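Local coordinates for protein CRISPR-associated endonuclease Cas12b (Alicyclobacillus acidoterrestris, PDB 5U31) that cuts invading DNA as an RNA-guided CRISPR endonuclease, recognising a protospacer adjacent motif and cleaving through a RuvC domain that uses divalent metal ions, at residues A[639-644]-A[764-768]; A[646-650]-A[727-731]; A[632-636]-A[751-755]. The protein carries 3 engineered substitutions. Residue numbers count along the deposited sequence, not the author numbering.

Contact 1. Residues A[639-644]-A[764-768]. With SO4 (sulfate ion), chain G; nucleotides of chain B.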
loop_
_atom_site.group_PDB
_atom_site.type_symbol
_atom_site.label_atom_id
_atom_site.label_comp_id
_atom_site.label_asym_id
_atom_site.label_seq_id
_atom_site.Cartn_x
_atom_site.Cartn_y
_atom_site.Cartn_z
ATOM N N ARG A 639 1.971 29.150 8.069
ATOM C CA ARG A 639 0.944 28.548 7.225
ATOM C C ARG A 639 -0.066 27.736 8.029
ATOM O O ARG A 639 -1.154 27.443 7.520
ATOM C CB ARG A 639 1.587 27.663 6.154
ATOM C CG ARG A 639 1.841 26.248 6.619
ATOM C CD ARG A 639 2.818 25.508 5.730
ATOM N NE ARG A 639 2.295 25.256 4.393
ATOM C CZ ARG A 639 2.669 24.222 3.648
ATOM N NH1 ARG A 639 3.550 23.351 4.126
ATOM N NH2 ARG A 639 2.160 24.049 2.438
ATOM N N GLN A 640 0.261 27.371 9.270
ATOM C CA GLN A 640 -0.642 26.614 10.127
ATOM C C GLN A 640 -0.985 27.363 11.408
ATOM O O GLN A 640 -1.472 26.751 12.364
ATOM C CB GLN A 640 -0.040 25.253 10.471
ATOM C CG GLN A 640 0.164 24.347 9.282
ATOM C CD GLN A 640 0.758 23.021 9.678
ATOM O OE1 GLN A 640 0.379 21.977 9.149
ATOM N NE2 GLN A 640 1.699 23.051 10.619
ATOM N N ARG A 641 -0.736 28.673 11.448
ATOM C CA ARG A 641 -0.968 29.445 12.665
ATOM C C ARG A 641 -2.450 29.488 13.016
ATOM O O ARG A 641 -2.852 29.083 14.112
ATOM C CB ARG A 641 -0.407 30.859 12.497
ATOM C CG ARG A 641 -0.529 31.753 13.721
ATOM C CD ARG A 641 0.478 32.893 13.647
ATOM N NE ARG A 641 1.841 32.384 13.501
ATOM C CZ ARG A 641 2.915 33.140 13.298
ATOM N NH1 ARG A 641 2.798 34.459 13.214
ATOM N NH2 ARG A 641 4.110 32.575 13.177
ATOM N N THR A 642 -3.281 29.975 12.088
ATOM C CA THR A 642 -4.709 30.091 12.368
ATOM C C THR A 642 -5.371 28.726 12.499
ATOM O O THR A 642 -6.344 28.586 13.249
ATOM C CB THR A 642 -5.410 30.914 11.283
ATOM O OG1 THR A 642 -5.176 30.322 10.001
ATOM C CG2 THR A 642 -4.900 32.353 11.279
ATOM N N LEU A 643 -4.874 27.711 11.787
ATOM C CA LEU A 643 -5.417 26.369 11.969
ATOM C C LEU A 643 -5.215 25.896 13.404
ATOM O O LEU A 643 -6.171 25.494 14.076
ATOM C CB LEU A 643 -4.785 25.392 10.975
ATOM C CG LEU A 643 -5.112 23.904 11.159
ATOM C CD1 LEU A 643 -6.603 23.655 11.185
ATOM C CD2 LEU A 643 -4.465 23.074 10.067
ATOM N N ARG A 644 -3.975 25.959 13.901
ATOM C CA ARG A 644 -3.710 25.504 15.262
ATOM C C ARG A 644 -4.459 26.343 16.287
ATOM O O ARG A 644 -4.789 25.850 17.371
ATOM C CB ARG A 644 -2.209 25.518 15.550
ATOM C CG ARG A 644 -1.421 24.515 14.724
ATOM C CD ARG A 644 0.030 24.415 15.170
ATOM N NE ARG A 644 0.799 23.551 14.278
ATOM C CZ ARG A 644 0.904 22.233 14.418
ATOM N NH1 ARG A 644 0.292 21.617 15.420
ATOM N NH2 ARG A 644 1.624 21.529 13.552
ATOM N N TYR A 764 -0.062 18.771 5.977
ATOM C CA TYR A 764 -0.652 20.102 6.048
ATOM C C TYR A 764 -2.041 20.113 5.422
ATOM O O TYR A 764 -2.954 20.780 5.923
ATOM C CB TYR A 764 0.267 21.111 5.361
ATOM C CG TYR A 764 -0.391 22.424 5.005
ATOM C CD1 TYR A 764 -0.814 23.304 5.994
ATOM C CD2 TYR A 764 -0.569 22.795 3.678
ATOM C CE1 TYR A 764 -1.408 24.512 5.668
ATOM C CE2 TYR A 764 -1.159 23.997 3.343
ATOM C CZ TYR A 764 -1.576 24.853 4.339
ATOM O OH TYR A 764 -2.166 26.053 4.004
ATOM N N LEU A 765 -2.220 19.366 4.332
ATOM C CA LEU A 765 -3.546 19.193 3.752
ATOM C C LEU A 765 -4.416 18.298 4.628
ATOM O O LEU A 765 -5.580 18.621 4.891
ATOM C CB LEU A 765 -3.425 18.609 2.347
ATOM C CG LEU A 765 -2.571 19.374 1.336
ATOM C CD1 LEU A 765 -2.466 18.591 0.040
ATOM C CD2 LEU A 765 -3.147 20.754 1.082
ATOM N N GLU A 766 -3.867 17.167 5.084
ATOM C CA GLU A 766 -4.629 16.253 5.929
ATOM C C GLU A 766 -5.102 16.936 7.203
ATOM O O GLU A 766 -6.220 16.687 7.669
ATOM C CB GLU A 766 -3.786 15.030 6.281
ATOM C CG GLU A 766 -3.518 14.086 5.133
ATOM C CD GLU A 766 -4.627 13.069 4.948
ATOM O OE1 GLU A 766 -5.749 13.303 5.458
ATOM O OE2 GLU A 766 -4.369 12.030 4.301
ATOM N N ARG A 767 -4.258 17.789 7.788
ATOM C CA ARG A 767 -4.639 18.474 9.016
ATOM C C ARG A 767 -5.893 19.311 8.809
ATOM O O ARG A 767 -6.759 19.373 9.688
ATOM C CB ARG A 767 -3.486 19.344 9.511
ATOM C CG ARG A 767 -2.759 18.792 10.718
ATOM C CD ARG A 767 -1.748 19.790 11.256
ATOM N NE ARG A 767 -0.429 19.610 10.661
ATOM C CZ ARG A 767 0.457 18.714 11.079
ATOM N NH1 ARG A 767 1.637 18.617 10.483
ATOM N NH2 ARG A 767 0.161 17.910 12.090
ATOM N N GLN A 768 -6.014 19.952 7.643
ATOM C CA GLN A 768 -7.189 20.773 7.370
ATOM C C GLN A 768 -8.447 19.921 7.271
ATOM O O GLN A 768 -9.517 20.320 7.744
ATOM C CB GLN A 768 -6.993 21.563 6.080
ATOM C CG GLN A 768 -5.768 22.438 6.054
ATOM C CD GLN A 768 -5.593 23.108 4.710
ATOM O OE1 GLN A 768 -6.547 23.637 4.142
ATOM N NE2 GLN A 768 -4.378 23.077 4.185
HETATM S S SO4 G . -0.142 17.682 15.015
HETATM O O1 SO4 G . 0.118 19.108 15.210
HETATM O O2 SO4 G . -0.112 17.013 16.309
HETATM O O3 SO4 G . -1.449 17.469 14.392
HETATM O O4 SO4 G . 0.904 17.117 14.168
ATOM P P U B 37 -5.867 25.041 -5.887
ATOM O OP1 U B 37 -6.241 25.709 -7.157
ATOM O OP2 U B 37 -6.076 25.724 -4.590
ATOM O "O5'" U B 37 -6.736 23.715 -5.815
ATOM C "C5'" U B 37 -6.652 22.844 -4.694
ATOM C "C4'" U B 37 -7.987 22.680 -3.999
ATOM O "O4'" U B 37 -7.714 22.250 -2.643
ATOM C "C3'" U B 37 -8.800 23.965 -3.882
ATOM O "O3'" U B 37 -10.211 23.692 -3.839
ATOM C "C2'" U B 37 -8.335 24.528 -2.547
ATOM O "O2'" U B 37 -9.264 25.378 -1.916
ATOM C "C1'" U B 37 -8.087 23.261 -1.724
ATOM N N1 U B 37 -6.985 23.420 -0.762
ATOM C C2 U B 37 -7.216 23.219 0.586
ATOM O O2 U B 37 -8.301 22.896 1.033
ATOM N N3 U B 37 -6.124 23.407 1.399
ATOM C C4 U B 37 -4.851 23.783 1.010
ATOM O O4 U B 37 -3.959 23.920 1.851
ATOM C C5 U B 37 -4.696 23.977 -0.399
ATOM C C6 U B 37 -5.742 23.796 -1.210
#
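Two arginines of like charge, Arg644 and Arg767, sit side by side here, NH2 of Arg644 only 4.0 Å from NE of Arg767, and a sulfate ion lies against both. The contact belongs to the bridge helix region of Cas12b where it packs on REC2: residues 641-644 begin helix 641-658, Gln640 is its N-cap residue, and 764-768 form part of helix 759-776. The sulfate, probably from the crystallisation liquor, is placed consistently with offsetting this crowding of charge. Arg644 NH1 donates to its O1 at 2.5 Å, while Arg767 NH2 is modelled too close to the sulfur, 2.9 Å, for an ordinary contact.

Gln640 takes up the other polar edge of the Arg767 guanidinium. Its OE1 accepts a hydrogen bond from Arg767 NE at 2.9 Å, and its CG meets the edge of the Tyr764 ring. Over a face of that ring Arg639 lies nearly flat, planes at 25°, with CZ 3.8 Å from the ring centroid: a cation-pi stack. One turn further into the helix Leu643 supplies the apolar part, CD2 resting 3.9 Å from CB of Arg767; Trp734 of helix 709-739 and Phe771 also touch this leucine.

Gln768 carries the contact to the guide RNA, which it is known to bind. Its amide reads the edge of a uracil in both directions: U37 N3 of chain B donates to Gln768 OE1 at 2.8 Å, and Gln768 NE2 donates to U37 O4 of chain B at 2.5 Å.

Contact 2. Residues A[646-650]-A[727-731]. With SO4 (sulfate ion), chain G; nucleotides of chain B.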
loop_
_atom_site.group_PDB
_atom_site.type_symbol
_atom_site.label_atom_id
_atom_site.label_comp_id
_atom_site.label_asym_id
_atom_site.label_seq_id
_atom_site.Cartn_x
_atom_site.Cartn_y
_atom_site.Cartn_z
ATOM N N LEU A 646 -7.626 27.679 15.796
ATOM C CA LEU A 646 -8.995 27.179 15.793
ATOM C C LEU A 646 -9.087 25.800 16.429
ATOM O O LEU A 646 -10.083 25.488 17.093
ATOM C CB LEU A 646 -9.532 27.148 14.363
ATOM C CG LEU A 646 -9.533 28.481 13.608
ATOM C CD1 LEU A 646 -9.829 28.251 12.145
ATOM C CD2 LEU A 646 -10.532 29.460 14.201
ATOM N N ARG A 647 -8.058 24.970 16.252
ATOM C CA ARG A 647 -8.107 23.616 16.790
ATOM C C ARG A 647 -8.194 23.631 18.314
ATOM O O ARG A 647 -9.002 22.900 18.901
ATOM C CB ARG A 647 -6.890 22.818 16.315
ATOM C CG ARG A 647 -6.983 21.332 16.601
ATOM C CD ARG A 647 -5.607 20.710 16.745
ATOM N NE ARG A 647 -4.953 20.501 15.458
ATOM C CZ ARG A 647 -3.709 20.057 15.321
ATOM N NH1 ARG A 647 -3.193 19.889 14.112
ATOM N NH2 ARG A 647 -2.978 19.784 16.394
ATOM N N THR A 648 -7.390 24.470 18.972
ATOM C CA THR A 648 -7.455 24.548 20.428
ATOM C C THR A 648 -8.677 25.320 20.906
ATOM O O THR A 648 -9.187 25.041 21.996
ATOM C CB THR A 648 -6.189 25.189 21.002
ATOM O OG1 THR A 648 -6.203 26.599 20.747
ATOM C CG2 THR A 648 -4.945 24.570 20.383
ATOM N N GLN A 649 -9.150 26.294 20.123
ATOM C CA GLN A 649 -10.391 26.978 20.475
ATOM C C GLN A 649 -11.556 26.001 20.525
ATOM O O GLN A 649 -12.391 26.066 21.434
ATOM C CB GLN A 649 -10.682 28.102 19.480
ATOM C CG GLN A 649 -9.711 29.269 19.539
ATOM C CD GLN A 649 -10.241 30.513 18.841
ATOM O OE1 GLN A 649 -9.700 31.605 19.003
ATOM N NE2 GLN A 649 -11.305 30.353 18.066
ATOM N N LEU A 650 -11.626 25.082 19.557
ATOM C CA LEU A 650 -12.687 24.082 19.556
ATOM C C LEU A 650 -12.581 23.155 20.759
ATOM O O LEU A 650 -13.604 22.702 21.286
ATOM C CB LEU A 650 -12.642 23.269 18.263
ATOM C CG LEU A 650 -13.947 23.086 17.486
ATOM C CD1 LEU A 650 -13.828 21.930 16.500
ATOM C CD2 LEU A 650 -15.119 22.885 18.431
HETATM N N MSE A 727 -16.775 31.881 16.462
HETATM C CA MSE A 727 -15.740 31.062 15.850
HETATM C C MSE A 727 -16.149 30.598 14.458
HETATM O O MSE A 727 -15.303 30.242 13.638
HETATM C CB MSE A 727 -15.422 29.855 16.723
HETATM C CG MSE A 727 -14.057 29.278 16.442
HETATM SE SE MSE A 727 -13.859 27.456 17.073
HETATM C CE MSE A 727 -14.578 27.693 18.859
ATOM N N GLY A 728 -17.457 30.593 14.201
ATOM C CA GLY A 728 -17.936 30.217 12.883
ATOM C C GLY A 728 -17.522 31.207 11.814
ATOM O O GLY A 728 -17.228 30.822 10.679
ATOM N N LYS A 729 -17.498 32.496 12.156
ATOM C CA LYS A 729 -17.005 33.485 11.206
ATOM C C LYS A 729 -15.498 33.377 11.031
ATOM O O LYS A 729 -14.972 33.722 9.968
ATOM C CB LYS A 729 -17.395 34.895 11.653
ATOM C CG LYS A 729 -18.888 35.186 11.561
ATOM C CD LYS A 729 -19.183 36.652 11.831
ATOM C CE LYS A 729 -20.654 36.980 11.609
ATOM N NZ LYS A 729 -20.922 38.441 11.751
ATOM N N GLN A 730 -14.791 32.895 12.055
ATOM C CA GLN A 730 -13.350 32.708 11.924
ATOM C C GLN A 730 -13.028 31.528 11.016
ATOM O O GLN A 730 -12.058 31.576 10.250
ATOM C CB GLN A 730 -12.716 32.513 13.300
ATOM C CG GLN A 730 -12.937 33.670 14.246
ATOM C CD GLN A 730 -12.169 33.515 15.539
ATOM O OE1 GLN A 730 -11.661 32.436 15.852
ATOM N NE2 GLN A 730 -12.074 34.600 16.298
ATOM N N VAL A 731 -13.816 30.454 11.098
ATOM C CA VAL A 731 -13.606 29.328 10.194
ATOM C C VAL A 731 -13.998 29.713 8.777
ATOM O O VAL A 731 -13.401 29.232 7.805
ATOM C CB VAL A 731 -14.379 28.087 10.681
ATOM C CG1 VAL A 731 -14.176 26.923 9.724
ATOM C CG2 VAL A 731 -13.938 27.697 12.082
HETATM S S SO4 G . -0.142 17.682 15.015
HETATM O O1 SO4 G . 0.118 19.108 15.210
HETATM O O2 SO4 G . -0.112 17.013 16.309
HETATM O O3 SO4 G . -1.449 17.469 14.392
HETATM O O4 SO4 G . 0.904 17.117 14.168
ATOM P P C B 48 -22.947 31.523 6.949
ATOM O OP1 C B 48 -22.315 32.516 6.044
ATOM O OP2 C B 48 -24.020 30.639 6.428
ATOM O "O5'" C B 48 -21.816 30.585 7.561
ATOM C "C5'" C B 48 -20.774 31.139 8.349
ATOM C "C4'" C B 48 -19.969 30.073 9.045
ATOM O "O4'" C B 48 -20.743 29.485 10.119
ATOM C "C3'" C B 48 -19.556 28.882 8.201
ATOM O "O3'" C B 48 -18.435 29.146 7.381
ATOM C "C2'" C B 48 -19.305 27.803 9.248
ATOM O "O2'" C B 48 -18.034 27.975 9.855
ATOM C "C1'" C B 48 -20.383 28.128 10.283
ATOM N N1 C B 48 -21.590 27.292 10.121
ATOM C C2 C B 48 -21.585 26.025 10.696
ATOM O O2 C B 48 -20.572 25.658 11.303
ATOM N N3 C B 48 -22.674 25.238 10.576
ATOM C C4 C B 48 -23.740 25.684 9.911
ATOM N N4 C B 48 -24.796 24.870 9.816
ATOM C C5 C B 48 -23.776 26.980 9.315
ATOM C C6 C B 48 -22.687 27.746 9.443
#
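Leu646, well inside helix 641-658, has its CA 7.6 Å from that of Val731. Its side chain leans across to helix 709-739, where CD1 reaches Val731 CG2 at 4.1 Å and CD2 reaches CG of Met727, a selenomethionine, at 4.2 Å. Arg647 points away from this partner. Its guanidinium makes two weak hydrogen bonds to the sulfate, the shorter from NH1 to O3 at 3.0 Å.

Next on the facing side is Gln649. Gln649 NE2 donates to Gln730 OE1 at 3.1 Å and also rests 3.4 Å from Met727 CG, while Gln649 OE1 is hydrogen-bonded to Thr686 OG1. The two helices form an antiparallel pair within the helical bundle that joins the bridge helix to REC2, their short segments crossing at -155° with axes 11.5 Å apart. That spacing is wide, and the long side chains of Met727, Gln649 and Gln730 span it, with Trp689 of helix 687-701 covering all three.

Leu650 closes the segment: its CG approaches Met727 SE at 4.4 Å and its backbone N lies 4.0 Å from Met727 CE. On the RNA side of the partner helix, the 2'-hydroxyl of C48 of chain B donates from O2' to Gly728 O at 3.1 Å.

Contact 3. Residues A[632-636]-A[751-755]. With nucleotides of chain B.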
loop_
_atom_site.group_PDB
_atom_site.type_symbol
_atom_site.label_atom_id
_atom_site.label_comp_id
_atom_site.label_asym_id
_atom_site.label_seq_id
_atom_site.Cartn_x
_atom_site.Cartn_y
_atom_site.Cartn_z
ATOM N N LEU A 632 12.231 29.153 5.779
ATOM C CA LEU A 632 11.312 28.047 5.517
ATOM C C LEU A 632 10.617 27.598 6.795
ATOM O O LEU A 632 9.404 27.363 6.800
ATOM C CB LEU A 632 12.054 26.875 4.879
ATOM C CG LEU A 632 12.485 27.005 3.418
ATOM C CD1 LEU A 632 13.295 25.787 3.004
ATOM C CD2 LEU A 632 11.283 27.192 2.506
ATOM N N ARG A 633 11.372 27.471 7.887
ATOM C CA ARG A 633 10.771 27.129 9.170
ATOM C C ARG A 633 9.696 28.139 9.559
ATOM O O ARG A 633 8.642 27.764 10.085
ATOM C CB ARG A 633 11.857 27.055 10.241
ATOM C CG ARG A 633 11.550 26.136 11.407
ATOM C CD ARG A 633 12.736 26.073 12.363
ATOM N NE ARG A 633 13.971 25.675 11.688
ATOM C CZ ARG A 633 14.980 26.495 11.411
ATOM N NH1 ARG A 633 14.918 27.776 11.754
ATOM N NH2 ARG A 633 16.057 26.032 10.791
ATOM N N ALA A 634 9.935 29.422 9.282
ATOM C CA ALA A 634 8.971 30.454 9.648
ATOM C C ALA A 634 7.684 30.320 8.846
ATOM O O ALA A 634 6.586 30.336 9.413
ATOM C CB ALA A 634 9.588 31.838 9.450
ATOM N N ILE A 635 7.800 30.181 7.523
ATOM C CA ILE A 635 6.616 30.094 6.669
ATOM C C ILE A 635 5.783 28.871 7.028
ATOM O O ILE A 635 4.549 28.933 7.078
ATOM C CB ILE A 635 7.029 30.072 5.187
ATOM C CG1 ILE A 635 7.884 31.294 4.849
ATOM C CG2 ILE A 635 5.802 30.002 4.298
ATOM C CD1 ILE A 635 8.448 31.268 3.445
ATOM N N ARG A 636 6.443 27.739 7.280
ATOM C CA ARG A 636 5.722 26.533 7.666
ATOM C C ARG A 636 5.008 26.708 8.998
ATOM O O ARG A 636 3.954 26.102 9.221
ATOM C CB ARG A 636 6.687 25.353 7.722
ATOM C CG ARG A 636 7.283 25.029 6.383
ATOM C CD ARG A 636 8.513 24.184 6.524
ATOM N NE ARG A 636 9.103 23.906 5.224
ATOM C CZ ARG A 636 10.221 23.215 5.048
ATOM N NH1 ARG A 636 10.871 22.733 6.099
ATOM N NH2 ARG A 636 10.686 23.006 3.824
ATOM N N LYS A 751 14.700 25.576 -6.070
ATOM C CA LYS A 751 14.970 24.705 -4.943
ATOM C C LYS A 751 14.452 25.347 -3.659
ATOM O O LYS A 751 14.101 26.530 -3.618
ATOM C CB LYS A 751 16.462 24.400 -4.830
ATOM C CG LYS A 751 16.967 23.386 -5.846
ATOM C CD LYS A 751 18.333 22.832 -5.457
ATOM C CE LYS A 751 18.669 21.580 -6.255
ATOM N NZ LYS A 751 20.004 21.034 -5.883
ATOM N N ASP A 752 14.411 24.540 -2.596
ATOM C CA ASP A 752 13.998 25.005 -1.275
ATOM C C ASP A 752 12.609 25.628 -1.319
ATOM O O ASP A 752 12.461 26.853 -1.249
ATOM C CB ASP A 752 15.026 25.998 -0.723
ATOM C CG ASP A 752 16.450 25.458 -0.800
ATOM O OD1 ASP A 752 16.655 24.371 -1.368
ATOM O OD2 ASP A 752 17.373 26.122 -0.289
ATOM N N VAL A 753 11.591 24.781 -1.433
ATOM C CA VAL A 753 10.206 25.213 -1.465
ATOM C C VAL A 753 9.571 24.904 -0.106
ATOM O O VAL A 753 10.121 24.173 0.717
ATOM C CB VAL A 753 9.416 24.544 -2.605
ATOM C CG1 VAL A 753 10.216 24.579 -3.893
ATOM C CG2 VAL A 753 9.071 23.123 -2.244
ATOM N N VAL A 754 8.390 25.476 0.123
ATOM C CA VAL A 754 7.665 25.321 1.384
ATOM C C VAL A 754 7.180 23.885 1.547
ATOM O O VAL A 754 7.600 23.175 2.469
ATOM C CB VAL A 754 6.478 26.302 1.463
ATOM C CG1 VAL A 754 5.672 26.064 2.732
ATOM C CG2 VAL A 754 6.975 27.732 1.398
ATOM N N GLY A 755 6.286 23.451 0.662
ATOM C CA GLY A 755 5.731 22.118 0.766
ATOM C C GLY A 755 6.296 21.130 -0.228
ATOM O O GLY A 755 6.894 20.119 0.148
ATOM P P A B 35 5.145 24.796 -2.777
ATOM O OP1 A B 35 5.928 26.045 -2.931
ATOM O OP2 A B 35 5.271 24.025 -1.523
ATOM O "O5'" A B 35 3.592 25.069 -2.961
ATOM C "C5'" A B 35 2.681 24.620 -1.966
ATOM C "C4'" A B 35 2.000 25.758 -1.242
ATOM O "O4'" A B 35 2.965 26.653 -0.616
ATOM C "C3'" A B 35 1.086 26.643 -2.089
ATOM O "O3'" A B 35 -0.067 26.952 -1.322
ATOM C "C2'" A B 35 1.908 27.912 -2.264
ATOM O "O2'" A B 35 1.151 29.075 -2.517
ATOM C "C1'" A B 35 2.609 27.985 -0.921
ATOM N N9 A B 35 3.799 28.826 -0.922
ATOM C C8 A B 35 4.863 28.809 -1.787
ATOM N N7 A B 35 5.761 29.720 -1.509
ATOM C C5 A B 35 5.241 30.373 -0.399
ATOM C C6 A B 35 5.718 31.435 0.375
ATOM N N6 A B 35 6.878 32.046 0.134
ATOM N N1 A B 35 4.962 31.848 1.412
ATOM C C2 A B 35 3.801 31.225 1.647
ATOM N N3 A B 35 3.242 30.213 0.992
ATOM C C4 A B 35 4.028 29.835 -0.030
#
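Asp752 is the first residue of 751-755 to meet the helix. This segment has no regular secondary structure; it belongs to the REC2 loop between helices 709-739 and 759-776, and it lies across helix 630-638, the opening helix of the bridge helix region. Asp752 stands at the exposed margin in a left-handed conformation (phi 56°, psi 75°), and its CB lies 4.1 Å from CD1 of Leu632. The backbone O of Asp752 also lies 4.0 Å from Leu632 CD2; the carboxylate plays no part.

Val753 turns its side chain away from the helix and packs instead on an RNA phosphate. What it offers the helix is its carbonyl: O lies 3.7 Å from Leu632 CD2 and accepts a weak hydrogen bond from Arg636 NH2 at 3.4 Å.

Val754 makes the largest contribution. Its CG2 sits 3.9 Å from Ile635 CG2 and 4.5 Å from Leu632 CD2, so the valine lies against residues one turn apart on the helix. Its carbonyl O receives two further weak hydrogen bonds, from Arg636 NE at 3.2 Å and from Arg636 NH2 at 3.4 Å. The same guanidinium is held more firmly from elsewhere, since NH2 also donates to the carbonyl of Thr627. Ile635 touches the RNA too, its CG2 3.5 Å from N1 of A35 of chain B.

At Gly755 the loop turns to the guide backbone. A CB here would crowd the phosphate of A35, and without one the main chain comes close enough for Gly755 N to donate to OP2 of A35 of chain B at a very short 2.5 Å.

Overall arrangement
All three contacts join the bridge helix region to REC2, following the chain from helix 630-638 into helix 641-658. Contact 2 is the buried one, antiparallel helix packing largely of apolar side chains with one amide pair. Contacts 1 and 3 are partly buried and more polar, through stacking and side-chain hydrogen bonding in the former and weak bonds to loop carbonyls in the latter. Contacts 1 and 2 share helix 641-658 and the sulfate, and Arg767 touches Arg647; contacts 1 and 3 meet where Arg639 packs on Val754. Contacts 2 and 3 remain about 11 Å apart at their nearest atoms. Each reaches the guide RNA differently: base edge, ribose hydroxyl or phosphate.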